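Local coordinates for beta-alanyl-CoA:ammonia lyase 2 (Clostridium propionicum, PDB 4MTU), which probably acts as a lyase removing ammonia from beta-alanyl-CoA, a zinc-binding member of the hot dog fold superfamily, at residues Gly3-His8 / His72-Lys77; Met41-Gly46 / Pro132-Phe137. All coordinates share one frame; numbering follows the deposited sequence.

How the interactions relate
Two contacts that cross along the chain tie an edge strand and the C-terminal tail into a hot dog fold. From the N terminus, the chain runs through strand 4-11, helix 27-45 and strand 50-59 before strand 68-78 returns beside the first strand, where interaction 1 closes its loop. The end of that helix, 41-46, lies inside this loop, yet its partner 132-137 comes only after the remaining strands, in the C-terminal tail, so interaction 2 opens within interaction 1 and closes beyond it. Interaction 1 ties an outer strand to the sheet, interaction 2 the tail to the helix. They meet directly: Lys4 NZ forms a salt bridge with Glu134 OE2 at 2.8 Å, and Ile75 packs on Val44.

Interaction 1 (Gly3-His8 / His72-Lys77); sequences GKKVVH and HGWIEK
His72, Lys5 and Trp74 meet across an antiparallel strand pair, the lysine chain touching both the histidine and the tryptophan. The chain of Lys5 starts with CG anti to the backbone N (chi1 -176°) and lies beside Trp74, both side chains pointing the same way. Its CE sits 3.7 Å from Trp74 CE3. A bend at chi3 (-63°) precedes the ammonium group, which hovers over the face of the six-membered ring in a cation-pi contact, Lys5 NZ being 4.5 Å from the Trp74 ring centroid. Lys5 CD also approaches the imidazole obliquely, 3.9 Å from His72 ND1. A water ties the two polar ends together: it accepts from Lys5 NZ and meets His72 ND1 at 2.6 Å, in the plane of the imidazole at its edge. On one face of that imidazole lies Val7, whose CG2 makes a CH-pi contact 4.1 Å from the His72 ring centroid. His72 NE2 is engaged by Glu70.

Beneath these side chains, Val6 and Gly73 form a hydrogen-bonded pair, Val6 N to Gly73 O and Gly73 N to Val6 O both at 2.9 Å. Beyond the pair the strands part enough for a water to bridge Lys4 O and Ile75 N, replacing a direct backbone link. Val6 turns to the opposite face from Val7 and His72, and reaches Glu39 and Leu40 of helix 27-45, the helix that the hot dog sheet wraps. Strand 4-11 is one of the two outermost strands within this chain; it pairs with strand 68-78, whose other edge continues the sheet into strand 82-95.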
loop_
_atom_site.group_PDB
_atom_site.type_symbol
_atom_site.label_atom_id
_atom_site.label_comp_id
_atom_site.label_asym_id
_atom_site.label_seq_id
_atom_site.Cartn_x
_atom_site.Cartn_y
_atom_site.Cartn_z
ATOM N N GLY A 3 -28.804 16.915 8.421
ATOM C CA GLY A 3 -28.406 16.462 7.090
ATOM C C GLY A 3 -28.653 14.994 6.911
ATOM O O GLY A 3 -29.328 14.307 7.701
ATOM N N LYS A 4 -28.143 14.426 5.865
ATOM C CA LYS A 4 -28.345 13.023 5.479
ATOM C C LYS A 4 -27.250 12.182 6.126
ATOM O O LYS A 4 -26.168 12.637 6.415
ATOM C CB LYS A 4 -28.265 12.878 3.937
ATOM C CG LYS A 4 -26.926 12.944 3.246
ATOM C CD LYS A 4 -26.966 12.951 1.722
ATOM C CE LYS A 4 -25.637 13.101 1.011
ATOM N NZ LYS A 4 -25.738 13.280 -0.501
ATOM N N LYS A 5 -27.543 10.894 6.252
ATOM C CA LYS A 5 -26.570 9.888 6.626
ATOM C C LYS A 5 -25.652 9.652 5.438
ATOM O O LYS A 5 -26.127 9.467 4.329
ATOM C CB LYS A 5 -27.313 8.640 7.084
ATOM C CG LYS A 5 -26.481 7.503 7.617
ATOM C CD LYS A 5 -27.367 6.350 8.156
ATOM C CE LYS A 5 -28.256 6.705 9.330
ATOM N NZ LYS A 5 -28.970 5.567 10.047
ATOM N N VAL A 6 -24.358 9.587 5.648
ATOM C CA VAL A 6 -23.377 9.226 4.642
ATOM C C VAL A 6 -23.057 7.733 4.846
ATOM O O VAL A 6 -22.854 7.254 5.944
ATOM C CB VAL A 6 -22.135 10.061 4.761
ATOM C CG1 VAL A 6 -20.968 9.497 3.983
ATOM C CG2 VAL A 6 -22.464 11.497 4.285
ATOM N N VAL A 7 -23.022 7.018 3.715
ATOM C CA VAL A 7 -22.762 5.572 3.702
ATOM C C VAL A 7 -21.600 5.279 2.766
ATOM O O VAL A 7 -21.686 5.519 1.574
ATOM C CB VAL A 7 -23.994 4.806 3.259
ATOM C CG1 VAL A 7 -23.740 3.305 3.115
ATOM C CG2 VAL A 7 -25.173 5.041 4.200
ATOM N N HIS A 8 -20.475 4.849 3.319
ATOM C CA HIS A 8 -19.404 4.282 2.531
ATOM C C HIS A 8 -19.632 2.766 2.435
ATOM O O HIS A 8 -20.213 2.167 3.341
ATOM C CB HIS A 8 -18.039 4.626 3.129
ATOM C CG HIS A 8 -17.642 6.046 2.979
ATOM N ND1 HIS A 8 -16.339 6.472 3.146
ATOM C CD2 HIS A 8 -18.426 7.130 2.701
ATOM C CE1 HIS A 8 -16.338 7.768 2.932
ATOM N NE2 HIS A 8 -17.576 8.229 2.677
ATOM N N HIS A 72 -21.417 3.823 8.149
ATOM C CA HIS A 72 -22.425 4.882 8.198
ATOM C C HIS A 72 -21.966 5.977 9.162
ATOM O O HIS A 72 -21.364 5.706 10.213
ATOM C CB HIS A 72 -23.755 4.317 8.732
ATOM C CG HIS A 72 -24.328 3.230 7.868
ATOM N ND1 HIS A 72 -25.622 2.843 8.058
ATOM C CD2 HIS A 72 -23.795 2.474 6.920
ATOM C CE1 HIS A 72 -25.858 1.867 7.155
ATOM N NE2 HIS A 72 -24.750 1.618 6.467
ATOM N N GLY A 73 -22.248 7.246 8.819
ATOM C CA GLY A 73 -22.019 8.313 9.735
ATOM C C GLY A 73 -23.018 9.426 9.530
ATOM O O GLY A 73 -23.538 9.637 8.427
ATOM N N TRP A 74 -23.259 10.163 10.619
ATOM C CA TRP A 74 -24.164 11.328 10.508
ATOM C C TRP A 74 -23.772 12.319 11.613
ATOM O O TRP A 74 -23.176 11.999 12.623
ATOM C CB TRP A 74 -25.617 10.905 10.624
ATOM C CG TRP A 74 -26.023 10.225 11.876
ATOM C CD1 TRP A 74 -26.551 10.847 12.974
ATOM C CD2 TRP A 74 -25.922 8.829 12.186
ATOM N NE1 TRP A 74 -26.795 9.900 13.926
ATOM C CE2 TRP A 74 -26.422 8.658 13.492
ATOM C CE3 TRP A 74 -25.455 7.716 11.503
ATOM C CZ2 TRP A 74 -26.473 7.384 14.105
ATOM C CZ3 TRP A 74 -25.512 6.492 12.098
ATOM C CH2 TRP A 74 -26.005 6.301 13.380
ATOM N N ILE A 75 -24.165 13.571 11.345
ATOM C CA ILE A 75 -24.014 14.633 12.307
ATOM C C ILE A 75 -25.125 14.604 13.308
ATOM O O ILE A 75 -26.305 14.675 12.927
ATOM C CB ILE A 75 -23.946 16.022 11.616
ATOM C CG1 ILE A 75 -22.835 16.077 10.558
ATOM C CG2 ILE A 75 -23.821 17.106 12.669
ATOM C CD1 ILE A 75 -22.788 17.373 9.754
ATOM N N GLU A 76 -24.810 14.520 14.569
ATOM C CA GLU A 76 -25.774 14.602 15.653
ATOM C C GLU A 76 -25.919 16.053 16.110
ATOM O O GLU A 76 -27.066 16.463 16.438
ATOM C CB GLU A 76 -25.331 13.756 16.828
ATOM C CG GLU A 76 -26.483 13.622 17.792
ATOM N N LYS A 77 -24.872 16.837 16.231
ATOM C CA LYS A 77 -24.927 18.195 16.743
ATOM C C LYS A 77 -23.878 19.033 16.031
ATOM O O LYS A 77 -22.707 18.691 15.884
ATOM C CB LYS A 77 -24.595 18.247 18.221
ATOM C CG LYS A 77 -24.386 19.527 18.976
ATOM C CD LYS A 77 -24.119 19.210 20.444
HETATM O O HOH W 1 -25.485 13.978 8.820
HETATM O O HOH W 2 -27.295 3.263 10.005
#

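Interaction 2 (Met41-Gly46 / Pro132-Phe137); sequences MVYVDG and PQESSF. With ZN (zinc ion), chain B.
Tyr43 and Phe137 meet obliquely, their ring planes 47° apart, and each ring has a partner over one face. On the phenyl face of Phe137 lies Tyr43 CB, 3.7 Å from the Phe137 ring centroid, while Glu134 O sits in plane at the edge of that ring. Over one face of the Tyr43 ring comes Glu134 CG, offset toward the rim, with Glu134 CB closing to 3.6 Å from Tyr43 CD1. Glu134 extends its CG anti to the backbone N (chi1 -161°), and a bend at chi2 follows. Its OE1 is gripped twice by Ser136: the backbone N meets it from above the carboxylate plane, and OG donates on the syn side. OE2 pairs with Lys4, while Tyr43 OH hydrogen-bonds to Glu39. Val44 crosses Phe137 at about a right angle, its CB 4.0 Å from Phe137 CD2.

This is the C-terminal end of the long helix of the hot dog fold, and the tail after the last strand docks on its final turn. Gln133 N donates to Tyr43 O at 2.8 Å, nearly straight at 171°, although the donor is tilted from the carbonyl plane. Gln133 CG presses close to Val42 O and Gly46 CA; Gln133 OE1 hydrogen-bonds to Thr107 of the second subunit. Gly46 leaves the helix with positive phi.

Asp45 holds the zinc ion through both carboxylate oxygens, OD1 at 2.3 Å and OD2 at 2.1 Å from the metal. Tyr83 OH hydrogen-bonds to Asp45 OD1, His142 and three waters complete the site, and one of those waters also donates to Val44 O at 2.8 Å, linking the metal shell to the helix end.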
loop_
_atom_site.group_PDB
_atom_site.type_symbol
_atom_site.label_atom_id
_atom_site.label_comp_id
_atom_site.label_asym_id
_atom_site.label_seq_id
_atom_site.Cartn_x
_atom_site.Cartn_y
_atom_site.Cartn_z
ATOM N N MET A 41 -18.302 16.807 6.809
ATOM C CA MET A 41 -17.812 18.154 7.027
ATOM C C MET A 41 -17.791 18.945 5.719
ATOM O O MET A 41 -18.100 20.171 5.711
ATOM C CB MET A 41 -16.436 18.112 7.705
ATOM C CG MET A 41 -16.479 17.568 9.110
ATOM S SD MET A 41 -17.570 18.458 10.249
ATOM C CE MET A 41 -19.044 17.453 10.214
ATOM N N VAL A 42 -17.433 18.311 4.633
ATOM C CA VAL A 42 -17.524 18.955 3.332
ATOM C C VAL A 42 -18.948 19.449 3.102
ATOM O O VAL A 42 -19.187 20.579 2.651
ATOM C CB VAL A 42 -17.061 17.982 2.201
ATOM C CG1 VAL A 42 -17.355 18.601 0.825
ATOM C CG2 VAL A 42 -15.575 17.652 2.376
ATOM N N TYR A 43 -19.909 18.579 3.380
ATOM C CA TYR A 43 -21.305 18.937 3.139
ATOM C C TYR A 43 -21.865 20.012 4.075
ATOM O O TYR A 43 -22.651 20.844 3.659
ATOM C CB TYR A 43 -22.195 17.690 3.195
ATOM C CG TYR A 43 -21.908 16.667 2.135
ATOM C CD1 TYR A 43 -21.294 16.968 0.925
ATOM C CD2 TYR A 43 -22.256 15.326 2.334
ATOM C CE1 TYR A 43 -21.025 16.021 -0.027
ATOM C CE2 TYR A 43 -21.989 14.389 1.374
ATOM C CZ TYR A 43 -21.383 14.706 0.194
ATOM O OH TYR A 43 -21.081 13.757 -0.752
ATOM N N VAL A 44 -21.459 19.981 5.341
ATOM C CA VAL A 44 -22.055 20.916 6.309
ATOM C C VAL A 44 -21.410 22.291 6.243
ATOM O O VAL A 44 -22.077 23.299 6.526
ATOM C CB VAL A 44 -22.038 20.336 7.751
ATOM C CG1 VAL A 44 -20.699 20.425 8.391
ATOM C CG2 VAL A 44 -23.144 21.028 8.552
ATOM N N ASP A 45 -20.117 22.377 5.910
ATOM C CA ASP A 45 -19.411 23.672 5.972
ATOM C C ASP A 45 -18.279 23.809 4.966
ATOM O O ASP A 45 -17.518 24.791 5.067
ATOM C CB ASP A 45 -19.027 24.057 7.374
ATOM C CG ASP A 45 -20.013 24.918 8.115
ATOM O OD1 ASP A 45 -20.365 24.652 9.276
ATOM O OD2 ASP A 45 -20.521 25.918 7.509
ATOM N N GLY A 46 -18.149 22.934 3.989
ATOM C CA GLY A 46 -17.277 23.208 2.876
ATOM C C GLY A 46 -15.784 23.157 3.153
ATOM O O GLY A 46 -15.009 23.823 2.439
ATOM N N PRO A 132 -23.297 25.389 4.219
ATOM C CA PRO A 132 -23.658 24.089 3.616
ATOM C C PRO A 132 -23.320 24.055 2.131
ATOM O O PRO A 132 -23.463 25.029 1.401
ATOM C CB PRO A 132 -25.129 23.933 3.877
ATOM C CG PRO A 132 -25.446 24.815 5.016
ATOM C CD PRO A 132 -24.466 25.971 4.906
ATOM N N GLN A 133 -22.900 22.844 1.673
ATOM C CA GLN A 133 -22.512 22.618 0.326
ATOM C C GLN A 133 -23.388 21.636 -0.434
ATOM O O GLN A 133 -23.223 21.424 -1.626
ATOM C CB GLN A 133 -21.051 22.118 0.221
ATOM C CG GLN A 133 -20.069 23.075 0.887
ATOM C CD GLN A 133 -19.938 24.406 0.184
ATOM O OE1 GLN A 133 -19.790 24.461 -1.038
ATOM N NE2 GLN A 133 -20.011 25.463 0.978
ATOM N N GLU A 134 -24.253 20.929 0.276
ATOM C CA GLU A 134 -25.065 19.811 -0.216
ATOM C C GLU A 134 -26.491 20.086 0.293
ATOM O O GLU A 134 -26.670 20.487 1.461
ATOM C CB GLU A 134 -24.504 18.489 0.186
ATOM C CG GLU A 134 -24.977 17.296 -0.618
ATOM C CD GLU A 134 -26.291 16.689 -0.166
ATOM O OE1 GLU A 134 -26.805 17.022 0.916
ATOM O OE2 GLU A 134 -26.801 15.784 -0.910
ATOM N N SER A 135 -27.495 19.929 -0.549
ATOM C CA SER A 135 -28.840 20.392 -0.276
ATOM C C SER A 135 -29.447 19.824 0.984
ATOM O O SER A 135 -30.227 20.544 1.673
ATOM C CB SER A 135 -29.735 20.174 -1.500
ATOM O OG SER A 135 -29.844 18.777 -1.785
ATOM N N SER A 136 -29.124 18.594 1.386
ATOM C CA SER A 136 -29.726 18.029 2.592
ATOM C C SER A 136 -29.229 18.717 3.865
ATOM O O SER A 136 -29.834 18.529 4.940
ATOM C CB SER A 136 -29.513 16.526 2.685
ATOM O OG SER A 136 -28.262 16.206 3.104
ATOM N N PHE A 137 -28.186 19.499 3.773
ATOM C CA PHE A 137 -27.558 20.192 4.916
ATOM C C PHE A 137 -27.955 21.651 4.989
ATOM O O PHE A 137 -27.406 22.382 5.824
ATOM C CB PHE A 137 -26.031 20.056 4.886
ATOM C CG PHE A 137 -25.585 18.609 5.074
ATOM C CD1 PHE A 137 -25.665 17.676 4.049
ATOM C CD2 PHE A 137 -25.104 18.139 6.290
ATOM C CE1 PHE A 137 -25.297 16.335 4.231
ATOM C CE2 PHE A 137 -24.703 16.838 6.500
ATOM C CZ PHE A 137 -24.840 15.924 5.482
HETATM ZN ZN ZN B . -21.840 26.440 9.113
HETATM O O HOH W 3 -23.273 24.995 8.387
HETATM O O HOH W 4 -23.156 27.814 8.229
HETATM O O HOH W 5 -20.592 28.089 9.524
#